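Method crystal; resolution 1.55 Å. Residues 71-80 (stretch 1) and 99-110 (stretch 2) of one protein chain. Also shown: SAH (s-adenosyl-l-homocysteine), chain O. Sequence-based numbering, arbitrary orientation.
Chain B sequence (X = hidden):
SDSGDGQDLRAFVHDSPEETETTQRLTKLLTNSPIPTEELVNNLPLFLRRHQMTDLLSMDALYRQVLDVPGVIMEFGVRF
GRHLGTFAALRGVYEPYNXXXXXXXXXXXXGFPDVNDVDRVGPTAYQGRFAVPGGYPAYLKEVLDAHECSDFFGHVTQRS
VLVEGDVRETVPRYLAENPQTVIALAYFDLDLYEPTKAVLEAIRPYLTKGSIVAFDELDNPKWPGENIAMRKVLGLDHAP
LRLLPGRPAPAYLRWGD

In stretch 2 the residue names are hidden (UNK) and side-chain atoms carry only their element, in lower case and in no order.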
# COMPACT_ATOMS: atom_id res chain seq x y z
N GLY B 71 20.91 -8.39 19.20
CA GLY B 71 21.61 -9.66 19.37
C GLY B 71 22.75 -9.94 18.44
O GLY B 71 23.21 -9.07 17.70
N VAL B 72 23.19 -11.17 18.48
CA VAL B 72 24.39 -11.66 17.79
C VAL B 72 24.04 -12.52 16.59
O VAL B 72 22.90 -12.91 16.37
CB VAL B 72 25.33 -12.43 18.76
CG1 VAL B 72 25.58 -11.60 20.06
CG2 VAL B 72 24.71 -13.76 19.14
N ILE B 73 25.07 -12.77 15.78
CA ILE B 73 25.03 -13.68 14.62
C ILE B 73 25.87 -14.89 15.00
O ILE B 73 27.04 -14.73 15.44
CB ILE B 73 25.64 -13.00 13.34
CG1 ILE B 73 24.78 -11.79 12.97
CG2 ILE B 73 25.69 -14.04 12.18
CD1 ILE B 73 25.46 -10.91 11.86
N MSE B 74 25.25 -16.07 14.90
CA MSE B 74 25.96 -17.34 15.14
C MSE B 74 25.94 -18.22 13.91
O MSE B 74 24.89 -18.33 13.27
CB MSE B 74 25.31 -18.10 16.30
CG MSE B 74 25.46 -17.37 17.63
SE MSE B 74 24.73 -18.54 19.01
CE MSE B 74 25.46 -17.52 20.45
N GLU B 75 27.09 -18.83 13.57
CA GLU B 75 27.13 -19.86 12.51
C GLU B 75 27.58 -21.13 13.16
O GLU B 75 28.58 -21.13 13.86
CB GLU B 75 28.06 -19.51 11.34
CG GLU B 75 27.95 -20.66 10.29
CD GLU B 75 28.75 -20.41 9.04
OE1 GLU B 75 29.91 -19.91 9.15
OE2 GLU B 75 28.24 -20.75 7.97
N PHE B 76 26.81 -22.19 12.99
CA PHE B 76 27.20 -23.51 13.47
C PHE B 76 27.66 -24.29 12.23
O PHE B 76 26.85 -24.71 11.38
CB PHE B 76 26.01 -24.19 14.14
CG PHE B 76 25.29 -23.28 15.11
CD1 PHE B 76 25.90 -22.89 16.30
CD2 PHE B 76 24.01 -22.78 14.79
CE1 PHE B 76 25.22 -21.98 17.20
CE2 PHE B 76 23.37 -21.86 15.63
CZ PHE B 76 23.97 -21.49 16.87
N GLY B 77 28.98 -24.45 12.13
CA GLY B 77 29.58 -25.13 10.95
C GLY B 77 30.23 -24.04 10.11
O GLY B 77 29.57 -23.41 9.27
N VAL B 78 31.54 -23.83 10.33
CA VAL B 78 32.27 -22.69 9.76
C VAL B 78 33.17 -23.13 8.63
O VAL B 78 33.30 -22.41 7.65
CB VAL B 78 33.14 -22.08 10.89
CG1 VAL B 78 34.08 -20.97 10.41
CG2 VAL B 78 32.17 -21.48 11.97
N ARG B 79 33.82 -24.29 8.76
CA ARG B 79 34.84 -24.74 7.77
C ARG B 79 35.93 -23.69 7.56
O ARG B 79 36.60 -23.33 8.55
CB ARG B 79 34.22 -25.22 6.44
CG ARG B 79 35.15 -26.22 5.66
CD ARG B 79 34.53 -26.49 4.32
NE ARG B 79 35.38 -27.34 3.51
CZ ARG B 79 35.09 -27.77 2.27
NH1 ARG B 79 34.00 -27.36 1.64
NH2 ARG B 79 35.95 -28.54 1.58
N PHE B 80 36.16 -23.19 6.34
CA PHE B 80 37.22 -22.18 6.14
C PHE B 80 36.73 -20.75 6.50
O PHE B 80 37.54 -19.80 6.51
CB PHE B 80 37.76 -22.18 4.69
CG PHE B 80 38.41 -23.47 4.30
CD1 PHE B 80 39.68 -23.75 4.80
CD2 PHE B 80 37.80 -24.37 3.44
CE1 PHE B 80 40.36 -24.89 4.45
CE2 PHE B 80 38.48 -25.59 3.07
CZ PHE B 80 39.77 -25.85 3.63
N UNK B 99 28.63 -2.11 18.30
CA UNK B 99 29.71 -2.94 18.83
C UNK B 99 29.15 -4.18 19.52
O UNK B 99 29.90 -5.06 19.91
c UNK B 99 28.39 -0.89 19.12
c UNK B 99 30.44 -1.98 19.78
c UNK B 99 29.28 -1.12 20.36
N UNK B 100 27.83 -4.28 19.63
CA UNK B 100 27.23 -5.48 20.26
C UNK B 100 26.90 -6.60 19.29
O UNK B 100 26.55 -7.70 19.73
c UNK B 100 25.97 -5.12 21.06
c UNK B 100 26.29 -4.12 22.18
c UNK B 100 25.00 -3.91 23.02
c UNK B 100 27.45 -4.55 23.12
N UNK B 101 26.99 -6.31 17.99
CA UNK B 101 26.67 -7.30 16.99
C UNK B 101 27.85 -8.26 16.86
O UNK B 101 28.65 -8.15 15.93
n UNK B 101 23.53 -7.09 14.45
n UNK B 101 21.53 -5.99 14.29
c UNK B 101 26.34 -6.70 15.62
c UNK B 101 25.86 -7.77 14.60
c UNK B 101 24.44 -8.17 14.81
n UNK B 101 21.61 -8.03 15.41
c UNK B 101 22.23 -7.05 14.72
N UNK B 102 28.01 -9.15 17.83
CA UNK B 102 29.06 -10.16 17.81
C UNK B 102 28.77 -11.19 16.72
O UNK B 102 27.62 -11.58 16.49
c UNK B 102 30.31 -11.84 19.35
c UNK B 102 29.10 -10.87 19.18
n UNK B 102 30.42 -12.46 23.60
n UNK B 102 31.00 -11.31 21.69
c UNK B 102 30.41 -12.33 20.82
n UNK B 102 31.63 -10.46 23.77
c UNK B 102 31.03 -11.42 23.01
N UNK B 103 29.86 -11.70 16.10
CA UNK B 103 29.78 -12.83 15.16
C UNK B 103 30.48 -13.99 15.81
O UNK B 103 31.63 -13.88 16.19
c UNK B 103 30.60 -13.79 12.95
c UNK B 103 30.56 -10.73 11.97
c UNK B 103 30.52 -12.51 13.82
c UNK B 103 29.75 -11.40 13.09
N UNK B 104 29.77 -15.11 15.99
CA UNK B 104 30.32 -16.25 16.76
C UNK B 104 30.25 -17.45 15.84
O UNK B 104 29.16 -17.82 15.36
c UNK B 104 29.28 -15.20 18.82
c UNK B 104 29.53 -16.54 18.07
c UNK B 104 30.28 -17.50 18.90
N UNK B 105 31.41 -18.04 15.56
CA UNK B 105 31.47 -19.21 14.68
C UNK B 105 31.89 -20.43 15.47
O UNK B 105 32.88 -20.42 16.16
N UNK B 106 31.11 -21.50 15.37
CA UNK B 106 31.39 -22.74 16.11
C UNK B 106 31.77 -23.84 15.14
O UNK B 106 31.05 -24.09 14.15
c UNK B 106 28.78 -21.24 17.59
c UNK B 106 30.15 -23.25 16.90
c UNK B 106 28.62 -20.55 19.94
c UNK B 106 29.43 -21.61 20.29
c UNK B 106 28.26 -20.36 18.60
c UNK B 106 29.93 -22.50 19.30
c UNK B 106 29.63 -22.30 17.94
N UNK B 107 32.85 -24.56 15.42
CA UNK B 107 33.20 -25.73 14.62
C UNK B 107 34.20 -26.54 15.43
O UNK B 107 34.88 -25.99 16.31
c UNK B 107 33.86 -25.28 13.28
o UNK B 107 33.16 -25.91 11.14
o UNK B 107 34.17 -27.45 12.31
c UNK B 107 33.71 -26.28 12.17
N UNK B 108 34.37 -27.82 15.12
CA UNK B 108 35.51 -28.57 15.63
C UNK B 108 36.79 -28.09 14.95
O UNK B 108 37.88 -28.13 15.56
o UNK B 108 35.24 -30.16 13.86
c UNK B 108 34.19 -30.75 15.96
c UNK B 108 35.40 -30.06 15.27
N UNK B 109 36.64 -27.60 13.71
CA UNK B 109 37.75 -27.32 12.77
C UNK B 109 38.53 -28.56 12.43
O UNK B 109 39.55 -28.47 11.78
c UNK B 109 37.58 -24.12 12.14
c UNK B 109 36.62 -23.19 14.64
c UNK B 109 36.35 -22.47 13.46
c UNK B 109 37.83 -24.85 13.31
c UNK B 109 38.61 -26.13 13.23
c UNK B 109 36.86 -22.92 12.20
c UNK B 109 37.32 -24.39 14.55
N UNK B 110 38.00 -29.73 12.81
CA UNK B 110 38.62 -31.01 12.44
C UNK B 110 37.61 -31.90 11.73
O UNK B 110 37.76 -33.13 11.65
c UNK B 110 39.18 -31.74 13.69
c UNK B 110 40.24 -30.91 14.37
o UNK B 110 38.12 -31.94 14.63
N SAH O . 29.61 -22.79 6.51
CA SAH O . 30.74 -23.40 5.74
CB SAH O . 30.54 -24.89 5.49
CG SAH O . 30.55 -25.71 6.79
SD SAH O . 30.82 -27.43 6.41
C SAH O . 30.80 -22.67 4.41
O SAH O . 31.71 -22.96 3.56
OXT SAH O . 30.06 -21.70 4.17
C5' SAH O . 30.16 -28.27 7.86
C4' SAH O . 30.93 -27.96 9.19
O4' SAH O . 30.14 -28.45 10.29
C3' SAH O . 32.25 -28.75 9.21
O3' SAH O . 33.37 -27.83 9.26
C2' SAH O . 32.10 -29.62 10.45
O2' SAH O . 33.31 -29.83 11.20
C1' SAH O . 31.06 -28.83 11.28
N9 SAH O . 30.35 -29.69 12.26
C8 SAH O . 29.53 -30.74 12.01
N7 SAH O . 29.18 -31.26 13.21
C5 SAH O . 29.79 -30.57 14.20
C6 SAH O . 29.80 -30.66 15.67
N6 SAH O . 29.14 -31.66 16.30
N1 SAH O . 30.53 -29.72 16.32
C2 SAH O . 31.21 -28.73 15.67
N3 SAH O . 31.30 -28.64 14.32
C4 SAH O . 30.54 -29.52 13.58

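Position 99 carries three carbons that close a ring onto its own backbone N, hence Pro99, out of reach of stretch 1. Position 100 has four carbons forked at the second, the pattern of Leu100.

At 101, three carbons lead to a nitrogen and then to a carbon bearing two more nitrogens: a guanidinium, hence Arg101. Its chain bends back (chi2 and chi3 both p), so that NH1 makes a weak hydrogen bond to Gly71 O (3.0 Å, 128°). Position 102 repeats this atom pattern and is Arg102, but its end leads away; the main chain makes the bond, Ile73 N to Arg102 O at 2.9 Å and 173°.

Position 103 has four carbons forked at the first, one arm two carbons long: Ile103, whose CG1 is 4.4 Å from Ile73 CB. Position 104 has one carbon carrying two others, so it is Val104; its CB packs 4.2 Å from Met74 CG, and its N donates to Ile73 O (2.8 Å).

Position 105 has no side-chain atom and is Gly105. An ideal CB here would lie 3.0 Å from Val78 CG2, a clash, so the bare CA leaves room for that methyl, 3.6 Å from Gly105 CA.

Position 106 shows one carbon and then a six-carbon ring with no heteroatom, which is Phe106. Its CD1 lies 3.6 Å from Phe76 CD1, the planes inclined at 32°, and its CE1 is 4.0 Å from the selenomethionine atom Met74 SE.

At 107, two carbons, the second carrying two oxygens, give Asp107. OD2 accepts from Val78 N (2.8 Å) and Arg79 N (3.0 Å), and also from SAH O3' (2.7 Å); OD1 accepts from SAH O2' (2.8 Å).

Position 108, one carbon bearing an oxygen and a carbon, is Thr108, out of reach of stretch 1. Position 109, one carbon and a six-carbon ring, is Phe109; its CE1 is 3.8 Å from Val78 CG1, and its N donates to Asp107 OD1 (2.8 Å). Position 110 repeats the pattern of 108 and is Thr110, also without contact.

The contact is a parallel strand pair, with axes 15° apart, burying 745 Å². The main-chain ladder continues through Glu75 N to Val104 O (2.9 Å), Phe106 N to Glu75 O (3.0 Å) and Gly77 N to Phe106 O (2.9 Å). Met74, Phe76, Val104 and Phe106 pack on one face. Beyond the ladder, Asp107 ties the turn of stretch 1 to the ligand's ribose.

Stretch 2 99-110: PLRRIVGFDTFT
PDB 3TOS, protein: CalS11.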